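Local coordinates for CaaX farnesyltransferase beta subunit Ram1 (Aspergillus fumigatus, PDB 4L9P), which forms, together with an alpha subunit, a zinc-dependent protein farnesyltransferase that probably transfers farnesyl from farnesyl diphosphate to a cysteine near the C-terminus of its protein substrates, at residues Arg151-Tyr156 with Ser202-Val207; Arg175-Phe180 with Glu216-Leu221; Val155-Ala160 with Asp430-Cys435. All coordinates share one frame; numbering follows the deposited sequence. Where two conformers were deposited one is given.

Contact 1 of 3, residues Arg151-Tyr156 with Ser202-Val207; sequences RPWMVY and SSYAAV
S202 meets P152 at the start of the contact: its CB lies 3.8 Å from P152 CG, while its carbonyl oxygen rests against CB of the same proline ring. Two residues on, Y204 reaches W153. With CG anti to the backbone N (chi1 167°), the phenol ring passes beside the indole, and its CD2 comes 3.5 Å from W153 CH2. The two rings meet obliquely, planes at 58°. W153 belongs to the pocket of the bound farnesyl diphosphate analogue, which makes Y204 a second-shell neighbour of that site. A single water ties the phenol ends together, 2.9 Å from Y204 OH and 2.9 Å from Y156 OH, to which it donates. Y204 OH also bonds to Y255 OH of the same pocket, and Y156 OH to V499 O. A205 fills the middle of the contact. Its CB sits 3.5 Å from P152 O, 3.9 Å from W153 CE3 and 3.9 Å from Y156 CB, so a single methyl touches P152, W153 and Y156, which lie on one side of the other helix. Its small size suits the axis separation of 8.1 Å at 31°. The two helices run in roughly the same direction, as inner helices of an alpha-alpha toroid do; F180 of helix 173-183 covers P152 and A206 on one flank, and helix 251-263 packs against Y204.

Contact 2 of 3, residues Arg175-Phe180 with Glu216-Leu221; sequences RVISTF and EEAFKL
I177 packs into the first turn of helix 216-221, and the close part of the contact is built around it. Its CG1, anti to the carbonyl carbon (chi1 -66°), lies 4.0 Å from A218 CB; CD1, at the end of the same branch, is 3.7 Å from the backbone N of A218. L221 comes from the next turn and crosses the isoleucine obliquely, CD2 3.9 Å from I177 CA. The side chains meet through aliphatic carbons, and the segment axes stay 9.8 Å apart at 11°. The contact thus joins helix 173-183 to the short helix that follows helix 200-213 within the alpha-alpha toroid; F180 and V176 turn onto helices 151-164 and 200-213, and F219, facing away from I177, meets W511 of helix 502-513. Packing thins at both ends of the patch. F180 CB stands 4.4 Å from L221 CD1, and the phenyl ring itself leads off toward the other helices. On the exposed side E217 touches I177 CD1 with CB and its carbonyl carbon; its chain bends away at chi2, and OE2 forms a salt bridge with K220 NZ at 3.3 Å, one turn along the same helix. On another side of helix 173-183 the alpha subunit packs: S178 OG bonds to A41 O of that chain, and T179 OG1, which also donates to R175 O at 2.8 Å, meets L44 N of the alpha subunit.

Contact 3 of 3, residues Val155-Ala160 with Asp430-Cys435; sequences VYWALA and DSYHTC. With ZN (zinc ion), chain J; EDO (1,2-ethanediol), chain M.
W157 and C435 bring the backbones nearest, CA to CA 5.2 Å, where the segment axes pass 8.4 Å apart at 39° with the helices running in broadly the same direction. The indole of W157 lies flat against the first turn of helix 431-444. Y432 CB sits over the centre of its six-membered ring, 3.6 Å from the centroid and almost on the ring normal, a CH-pi contact. Beyond it the edge of Y432 is turned to the face of W157 in an offset edge-to-face pair, planes at 78°, with Y432 CD1 3.5 Å from W157 CZ2. S431 OG lies near the indole plane, at its edge beside CE3, and bonds to a 1,2-ethanediol probably left from crystallisation. Here two helices of the alpha-alpha toroid meet at the active site: Y432 touches the bound farnesyl diphosphate analogue and bonds through OH to W371 NE1, while H433, on the side facing away from W157, binds the zinc ion through NE2 at 2.0 Å, with D365, C367 and the bound peptide as further ligands. D430, the N-cap, holds that histidine twice. Its OD1 takes H433 N at 2.7 Å in a nearly straight bond, and OD2 takes ND1 at 3.0 Å, close to the imidazole plane, which fixes the ring's rotation and leaves NE2 toward the metal. At the other end C435 SG, anti to the backbone N, packs 3.7 Å from A160 CB and lies obliquely beside the rings of both Y156 and W157.

How the contacts relate
Contacts 1 and 3 are buried and share helix 151-164: P152 and W153 serve 202-207, W157 and A160 serve 430-435, Y156 takes part in both, and the nearly parallel indoles of W153 and W157 meet between them. Both border the active site, contact 1 at the isoprenoid pocket and contact 3 at the zinc ion, and both rely on aromatic rings with polar ends satisfied nearby. Contact 2 lies farther out, is partly exposed and remote from the annotated sites, and joins its helices through aliphatic carbons; its charged pairs do not span the two segments. F180 bridges the layers, its ring resting on P152, V155 and A206, while V176 meets L159.

Contact 1 of 3, residues Arg151-Tyr156 with Ser202-Val207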
loop_
_atom_site.group_PDB
_atom_site.type_symbol
_atom_site.label_atom_id
_atom_site.label_comp_id
_atom_site.label_asym_id
_atom_site.label_seq_id
_atom_site.Cartn_x
_atom_site.Cartn_y
_atom_site.Cartn_z
ATOM N N ARG B 151 8.617 15.168 6.886
ATOM C CA ARG B 151 8.072 16.527 6.880
ATOM C C ARG B 151 7.313 16.834 5.574
ATOM O O ARG B 151 6.246 17.408 5.616
ATOM C CB ARG B 151 9.114 17.566 7.233
ATOM C CG ARG B 151 9.354 17.551 8.758
ATOM C CD ARG B 151 10.324 18.658 9.196
ATOM N NE ARG B 151 9.800 19.961 8.754
ATOM C CZ ARG B 151 10.436 20.830 7.993
ATOM N NH1 ARG B 151 11.699 20.609 7.614
ATOM N NH2 ARG B 151 9.815 21.967 7.674
ATOM N N PRO B 152 7.830 16.421 4.409
ATOM C CA PRO B 152 7.006 16.705 3.200
ATOM C C PRO B 152 5.685 15.995 3.211
ATOM O O PRO B 152 4.677 16.596 2.744
ATOM C CB PRO B 152 7.899 16.242 2.040
ATOM C CG PRO B 152 9.330 16.453 2.623
ATOM C CD PRO B 152 9.210 15.985 4.083
ATOM N N TRP B 153 5.668 14.753 3.728
ATOM C CA TRP B 153 4.378 14.084 3.903
ATOM C C TRP B 153 3.423 14.875 4.787
ATOM O O TRP B 153 2.213 14.941 4.509
ATOM C CB TRP B 153 4.523 12.710 4.516
ATOM C CG TRP B 153 4.926 11.620 3.592
ATOM C CD1 TRP B 153 5.993 10.778 3.753
ATOM C CD2 TRP B 153 4.197 11.135 2.460
ATOM N NE1 TRP B 153 5.987 9.829 2.762
ATOM C CE2 TRP B 153 4.903 10.026 1.942
ATOM C CE3 TRP B 153 2.998 11.504 1.848
ATOM C CZ2 TRP B 153 4.469 9.290 0.849
ATOM C CZ3 TRP B 153 2.570 10.765 0.718
ATOM C CH2 TRP B 153 3.302 9.678 0.262
ATOM N N MET B 154 3.909 15.435 5.897
ATOM C CA MET B 154 2.992 16.168 6.809
ATOM C C MET B 154 2.386 17.393 6.116
ATOM O O MET B 154 1.231 17.776 6.401
ATOM C CB MET B 154 3.722 16.577 8.105
ATOM C CG MET B 154 4.361 15.346 8.759
ATOM S SD MET B 154 5.585 15.727 9.995
ATOM C CE MET B 154 4.393 16.453 10.974
ATOM N N VAL B 155 3.153 17.995 5.210
ATOM C CA VAL B 155 2.595 19.106 4.404
ATOM C C VAL B 155 1.517 18.577 3.452
ATOM O O VAL B 155 0.395 19.101 3.423
ATOM C CB VAL B 155 3.705 19.829 3.597
ATOM C CG1 VAL B 155 3.046 20.885 2.691
ATOM C CG2 VAL B 155 4.709 20.480 4.573
ATOM N N TYR B 156 1.820 17.503 2.737
ATOM C CA TYR B 156 0.866 16.922 1.812
ATOM C C TYR B 156 -0.415 16.472 2.520
ATOM O O TYR B 156 -1.507 16.765 2.029
ATOM C CB TYR B 156 1.509 15.747 1.056
ATOM C CG TYR B 156 0.452 14.937 0.337
ATOM C CD1 TYR B 156 -0.223 15.419 -0.845
ATOM C CD2 TYR B 156 0.081 13.689 0.854
ATOM C CE1 TYR B 156 -1.277 14.643 -1.427
ATOM C CE2 TYR B 156 -0.964 12.927 0.272
ATOM C CZ TYR B 156 -1.601 13.409 -0.881
ATOM O OH TYR B 156 -2.591 12.662 -1.447
ATOM N N SER B 202 9.196 11.608 -0.502
ATOM C CA SER B 202 9.195 13.036 -0.207
ATOM C C SER B 202 9.060 13.850 -1.485
ATOM O O SER B 202 8.491 14.942 -1.460
ATOM C CB SER B 202 10.470 13.467 0.566
ATOM O OG SER B 202 11.602 12.743 0.164
ATOM N N SER B 203 9.583 13.359 -2.613
ATOM C CA SER B 203 9.399 14.078 -3.867
ATOM C C SER B 203 7.946 14.020 -4.327
ATOM O O SER B 203 7.413 15.047 -4.790
ATOM C CB SER B 203 10.331 13.422 -4.905
ATOM O OG SER B 203 11.698 13.720 -4.629
ATOM N N TYR B 204 7.303 12.864 -4.168
ATOM C CA TYR B 204 5.878 12.746 -4.474
ATOM C C TYR B 204 5.065 13.702 -3.594
ATOM O O TYR B 204 4.220 14.467 -4.071
ATOM C CB TYR B 204 5.530 11.281 -4.232
ATOM C CG TYR B 204 4.055 10.933 -4.187
ATOM C CD1 TYR B 204 3.374 10.489 -5.322
ATOM C CD2 TYR B 204 3.338 10.956 -2.985
ATOM C CE1 TYR B 204 2.042 10.075 -5.275
ATOM C CE2 TYR B 204 2.032 10.515 -2.903
ATOM C CZ TYR B 204 1.388 10.081 -4.059
ATOM O OH TYR B 204 0.083 9.663 -3.928
ATOM N N ALA B 205 5.299 13.672 -2.296
ATOM C CA ALA B 205 4.552 14.564 -1.387
ATOM C C ALA B 205 4.761 16.019 -1.731
ATOM O O ALA B 205 3.808 16.824 -1.707
ATOM C CB ALA B 205 4.999 14.318 0.071
ATOM N N ALA B 206 6.002 16.389 -2.057
ATOM C CA ALA B 206 6.243 17.756 -2.398
ATOM C C ALA B 206 5.571 18.165 -3.713
ATOM O O ALA B 206 5.020 19.264 -3.810
ATOM C CB ALA B 206 7.778 18.024 -2.457
ATOM N N VAL B 207 5.695 17.328 -4.746
ATOM C CA VAL B 207 5.035 17.658 -6.013
ATOM C C VAL B 207 3.539 17.772 -5.881
ATOM O O VAL B 207 2.926 18.677 -6.470
ATOM C CB VAL B 207 5.432 16.623 -7.104
ATOM C CG1 VAL B 207 4.592 16.787 -8.393
ATOM C CG2 VAL B 207 6.914 16.788 -7.441
HETATM O O HOH W 1 -1.444 10.029 -1.527
#

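Contact 2 of 3, residues Arg175-Phe180 with Glu216-Leu221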
loop_
_atom_site.group_PDB
_atom_site.type_symbol
_atom_site.label_atom_id
_atom_site.label_comp_id
_atom_site.label_asym_id
_atom_site.label_seq_id
_atom_site.Cartn_x
_atom_site.Cartn_y
_atom_site.Cartn_z
ATOM N N ARG B 175 4.557 29.604 1.820
ATOM C CA ARG B 175 5.134 28.735 2.843
ATOM C C ARG B 175 5.501 27.379 2.249
ATOM O O ARG B 175 6.463 26.778 2.688
ATOM C CB ARG B 175 4.175 28.570 3.994
ATOM C CG ARG B 175 3.925 29.899 4.691
ATOM C CD ARG B 175 3.046 29.714 5.914
ATOM N NE ARG B 175 3.811 29.040 6.961
ATOM C CZ ARG B 175 3.277 28.575 8.097
ATOM N NH1 ARG B 175 1.961 28.693 8.326
ATOM N NH2 ARG B 175 4.049 27.943 8.984
ATOM N N VAL B 176 4.741 26.887 1.268
ATOM C CA VAL B 176 5.151 25.646 0.577
ATOM C C VAL B 176 6.494 25.848 -0.161
ATOM O O VAL B 176 7.400 24.995 -0.103
ATOM C CB VAL B 176 4.048 25.192 -0.386
ATOM C CG1 VAL B 176 4.584 24.179 -1.425
ATOM C CG2 VAL B 176 2.894 24.604 0.405
ATOM N N ILE B 177 6.616 26.986 -0.841
ATOM C CA ILE B 177 7.875 27.303 -1.534
ATOM C C ILE B 177 9.060 27.338 -0.568
ATOM O O ILE B 177 10.113 26.765 -0.846
ATOM C CB ILE B 177 7.752 28.623 -2.354
ATOM C CG1 ILE B 177 6.757 28.429 -3.498
ATOM C CG2 ILE B 177 9.107 29.060 -2.907
ATOM C CD1 ILE B 177 6.275 29.716 -4.116
ATOM N N SER B 178 8.885 28.021 0.557
ATOM C CA SER B 178 9.909 28.114 1.603
ATOM C C SER B 178 10.313 26.687 2.024
ATOM O O SER B 178 11.503 26.355 2.075
ATOM C CB SER B 178 9.321 28.836 2.807
ATOM O OG SER B 178 10.274 28.906 3.836
ATOM N N THR B 179 9.304 25.858 2.319
ATOM C CA THR B 179 9.558 24.543 2.839
ATOM C C THR B 179 10.319 23.686 1.835
ATOM O O THR B 179 11.269 23.012 2.193
ATOM C CB THR B 179 8.205 23.811 3.162
ATOM O OG1 THR B 179 7.457 24.603 4.096
ATOM C CG2 THR B 179 8.449 22.430 3.761
ATOM N N PHE B 180 9.894 23.672 0.581
ATOM C CA PHE B 180 10.476 22.676 -0.360
ATOM C C PHE B 180 11.759 23.195 -1.026
ATOM O O PHE B 180 12.559 22.428 -1.539
ATOM C CB PHE B 180 9.416 22.197 -1.355
ATOM C CG PHE B 180 8.352 21.381 -0.673
ATOM C CD1 PHE B 180 8.747 20.376 0.198
ATOM C CD2 PHE B 180 7.011 21.628 -0.831
ATOM C CE1 PHE B 180 7.797 19.623 0.884
ATOM C CE2 PHE B 180 6.096 20.912 -0.161
ATOM C CZ PHE B 180 6.454 19.920 0.724
ATOM N N GLU B 216 2.700 29.763 -10.748
ATOM C CA GLU B 216 3.956 29.628 -11.472
ATOM C C GLU B 216 5.186 29.612 -10.555
ATOM O O GLU B 216 6.146 28.871 -10.810
ATOM C CB GLU B 216 4.067 30.766 -12.511
ATOM C CG GLU B 216 5.306 30.791 -13.342
ATOM C CD GLU B 216 5.274 31.938 -14.372
ATOM O OE1 GLU B 216 4.216 32.621 -14.483
ATOM O OE2 GLU B 216 6.300 32.149 -15.074
ATOM N N GLU B 217 5.168 30.380 -9.474
ATOM C CA GLU B 217 6.338 30.408 -8.604
ATOM C C GLU B 217 6.606 29.075 -7.940
ATOM O O GLU B 217 7.762 28.591 -7.863
ATOM C CB GLU B 217 6.246 31.542 -7.583
ATOM C CG GLU B 217 6.195 32.905 -8.303
ATOM C CD GLU B 217 7.394 33.152 -9.238
ATOM O OE1 GLU B 217 8.555 32.942 -8.794
ATOM O OE2 GLU B 217 7.184 33.560 -10.418
ATOM N N ALA B 218 5.528 28.439 -7.496
ATOM C CA ALA B 218 5.685 27.118 -6.902
ATOM C C ALA B 218 6.142 26.119 -7.965
ATOM O O ALA B 218 6.997 25.258 -7.679
ATOM C CB ALA B 218 4.383 26.657 -6.246
ATOM N N PHE B 219 5.542 26.167 -9.158
ATOM C CA PHE B 219 5.923 25.197 -10.197
ATOM C C PHE B 219 7.403 25.395 -10.592
ATOM O O PHE B 219 8.133 24.439 -10.879
ATOM C CB PHE B 219 5.078 25.361 -11.455
ATOM C CG PHE B 219 3.613 25.016 -11.288
ATOM C CD1 PHE B 219 3.119 24.345 -10.171
ATOM C CD2 PHE B 219 2.707 25.375 -12.277
ATOM C CE1 PHE B 219 1.719 24.021 -10.071
ATOM C CE2 PHE B 219 1.349 25.053 -12.171
ATOM C CZ PHE B 219 0.857 24.423 -11.065
ATOM N N LYS B 220 7.834 26.647 -10.583
ATOM C CA LYS B 220 9.203 26.992 -10.972
ATOM C C LYS B 220 10.259 26.522 -9.974
ATOM O O LYS B 220 11.424 26.440 -10.312
ATOM C CB LYS B 220 9.334 28.515 -11.194
ATOM C CG LYS B 220 8.797 28.937 -12.544
ATOM C CD LYS B 220 8.660 30.459 -12.644
ATOM C CE LYS B 220 9.842 31.239 -12.212
ATOM N NZ LYS B 220 9.494 32.687 -12.550
ATOM N N LEU B 221 9.874 26.197 -8.746
ATOM C CA LEU B 221 10.891 25.866 -7.769
ATOM C C LEU B 221 11.593 24.564 -8.142
ATOM O O LEU B 221 12.787 24.373 -7.888
ATOM C CB LEU B 221 10.280 25.865 -6.382
ATOM C CG LEU B 221 9.600 24.667 -5.799
ATOM C CD1 LEU B 221 10.686 23.673 -5.298
ATOM C CD2 LEU B 221 8.755 25.130 -4.644
#

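Contact 3 of 3, residues Val155-Ala160 with Asp430-Cys435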
loop_
_atom_site.group_PDB
_atom_site.type_symbol
_atom_site.label_atom_id
_atom_site.label_comp_id
_atom_site.label_asym_id
_atom_site.label_seq_id
_atom_site.Cartn_x
_atom_site.Cartn_y
_atom_site.Cartn_z
ATOM N N VAL B 155 3.153 17.995 5.210
ATOM C CA VAL B 155 2.595 19.106 4.404
ATOM C C VAL B 155 1.517 18.577 3.452
ATOM O O VAL B 155 0.395 19.101 3.423
ATOM C CB VAL B 155 3.705 19.829 3.597
ATOM C CG1 VAL B 155 3.046 20.885 2.691
ATOM C CG2 VAL B 155 4.709 20.480 4.573
ATOM N N TYR B 156 1.820 17.503 2.737
ATOM C CA TYR B 156 0.866 16.922 1.812
ATOM C C TYR B 156 -0.415 16.472 2.520
ATOM O O TYR B 156 -1.507 16.765 2.029
ATOM C CB TYR B 156 1.509 15.747 1.056
ATOM C CG TYR B 156 0.452 14.937 0.337
ATOM C CD1 TYR B 156 -0.223 15.419 -0.845
ATOM C CD2 TYR B 156 0.081 13.689 0.854
ATOM C CE1 TYR B 156 -1.277 14.643 -1.427
ATOM C CE2 TYR B 156 -0.964 12.927 0.272
ATOM C CZ TYR B 156 -1.601 13.409 -0.881
ATOM O OH TYR B 156 -2.591 12.662 -1.447
ATOM N N TRP B 157 -0.296 15.700 3.600
ATOM C CA TRP B 157 -1.517 15.148 4.239
ATOM C C TRP B 157 -2.422 16.274 4.697
ATOM O O TRP B 157 -3.676 16.203 4.579
ATOM C CB TRP B 157 -1.151 14.301 5.492
ATOM C CG TRP B 157 -0.384 13.048 5.106
ATOM C CD1 TRP B 157 -0.596 12.255 4.006
ATOM C CD2 TRP B 157 0.647 12.422 5.864
ATOM N NE1 TRP B 157 0.312 11.208 4.012
ATOM C CE2 TRP B 157 1.076 11.292 5.139
ATOM C CE3 TRP B 157 1.283 12.743 7.089
ATOM C CZ2 TRP B 157 2.119 10.462 5.595
ATOM C CZ3 TRP B 157 2.324 11.906 7.549
ATOM C CH2 TRP B 157 2.712 10.789 6.786
ATOM N N ALA B 158 -1.837 17.333 5.267
ATOM C CA ALA B 158 -2.662 18.466 5.761
ATOM C C ALA B 158 -3.275 19.218 4.571
ATOM O O ALA B 158 -4.478 19.535 4.610
ATOM C CB ALA B 158 -1.808 19.386 6.624
ATOM N N LEU B 159 -2.496 19.532 3.523
ATOM C CA LEU B 159 -3.111 20.261 2.392
ATOM C C LEU B 159 -4.204 19.416 1.731
ATOM O O LEU B 159 -5.244 19.968 1.342
ATOM C CB LEU B 159 -2.048 20.620 1.353
ATOM C CG LEU B 159 -1.036 21.658 1.822
ATOM C CD1 LEU B 159 0.076 21.774 0.764
ATOM C CD2 LEU B 159 -1.760 23.038 2.070
ATOM N N ALA B 160 -3.956 18.135 1.545
ATOM C CA ALA B 160 -4.956 17.267 0.941
ATOM C C ALA B 160 -6.239 17.241 1.788
ATOM O O ALA B 160 -7.341 17.394 1.230
ATOM C CB ALA B 160 -4.402 15.822 0.817
ATOM N N ASP B 430 -4.120 11.132 13.641
ATOM C CA ASP B 430 -2.931 11.795 13.116
ATOM C C ASP B 430 -3.301 12.326 11.737
ATOM O O ASP B 430 -4.362 11.994 11.181
ATOM C CB ASP B 430 -1.717 10.834 13.105
ATOM C CG ASP B 430 -1.979 9.586 12.275
ATOM O OD1 ASP B 430 -2.273 9.677 11.121
ATOM O OD2 ASP B 430 -1.830 8.495 12.786
ATOM N N SER B 431 -2.427 13.145 11.143
ATOM C CA SER B 431 -2.860 13.793 9.912
ATOM C C SER B 431 -2.828 12.838 8.702
ATOM O O SER B 431 -3.540 13.044 7.726
ATOM C CB SER B 431 -2.061 15.071 9.658
ATOM O OG SER B 431 -0.701 14.783 9.439
ATOM N N TYR B 432 -2.020 11.765 8.803
ATOM C CA TYR B 432 -2.011 10.698 7.765
ATOM C C TYR B 432 -3.380 10.014 7.747
ATOM O O TYR B 432 -4.007 9.869 6.651
ATOM C CB TYR B 432 -0.881 9.689 8.068
ATOM C CG TYR B 432 -0.978 8.368 7.391
ATOM C CD1 TYR B 432 -0.436 8.163 6.099
ATOM C CD2 TYR B 432 -1.638 7.307 8.012
ATOM C CE1 TYR B 432 -0.561 6.925 5.472
ATOM C CE2 TYR B 432 -1.746 6.065 7.398
ATOM C CZ TYR B 432 -1.214 5.871 6.127
ATOM O OH TYR B 432 -1.399 4.635 5.535
ATOM N N HIS B 433 -3.871 9.564 8.919
ATOM C CA HIS B 433 -5.183 8.931 8.990
ATOM C C HIS B 433 -6.305 9.923 8.641
ATOM O O HIS B 433 -7.328 9.514 8.081
ATOM C CB HIS B 433 -5.381 8.240 10.335
ATOM C CG HIS B 433 -4.637 6.928 10.363
ATOM N ND1 HIS B 433 -3.404 6.780 10.972
ATOM C CD2 HIS B 433 -4.948 5.748 9.781
ATOM C CE1 HIS B 433 -2.970 5.533 10.732
ATOM N NE2 HIS B 433 -3.883 4.896 10.005
ATOM N N THR B 434 -6.133 11.181 8.980
ATOM C CA THR B 434 -7.140 12.189 8.656
ATOM C C THR B 434 -7.186 12.368 7.132
ATOM O O THR B 434 -8.286 12.303 6.516
ATOM C CB THR B 434 -6.787 13.541 9.336
ATOM O OG1 THR B 434 -6.773 13.339 10.744
ATOM C CG2 THR B 434 -7.827 14.601 8.978
ATOM N N CYS B 435 -6.029 12.567 6.490
ATOM C CA CYS B 435 -6.045 12.670 5.042
ATOM C C CYS B 435 -6.710 11.463 4.343
ATOM O O CYS B 435 -7.575 11.624 3.436
ATOM C CB CYS B 435 -4.573 12.796 4.563
ATOM S SG CYS B 435 -4.331 12.723 2.779
HETATM ZN ZN ZN J . -3.518 3.149 9.031
HETATM C C1 EDO M . 1.629 14.276 11.990
HETATM O O1 EDO M . 1.389 13.497 10.824
HETATM C C2 EDO M . 0.850 13.937 13.219
HETATM O O2 EDO M . -0.524 14.140 12.924
#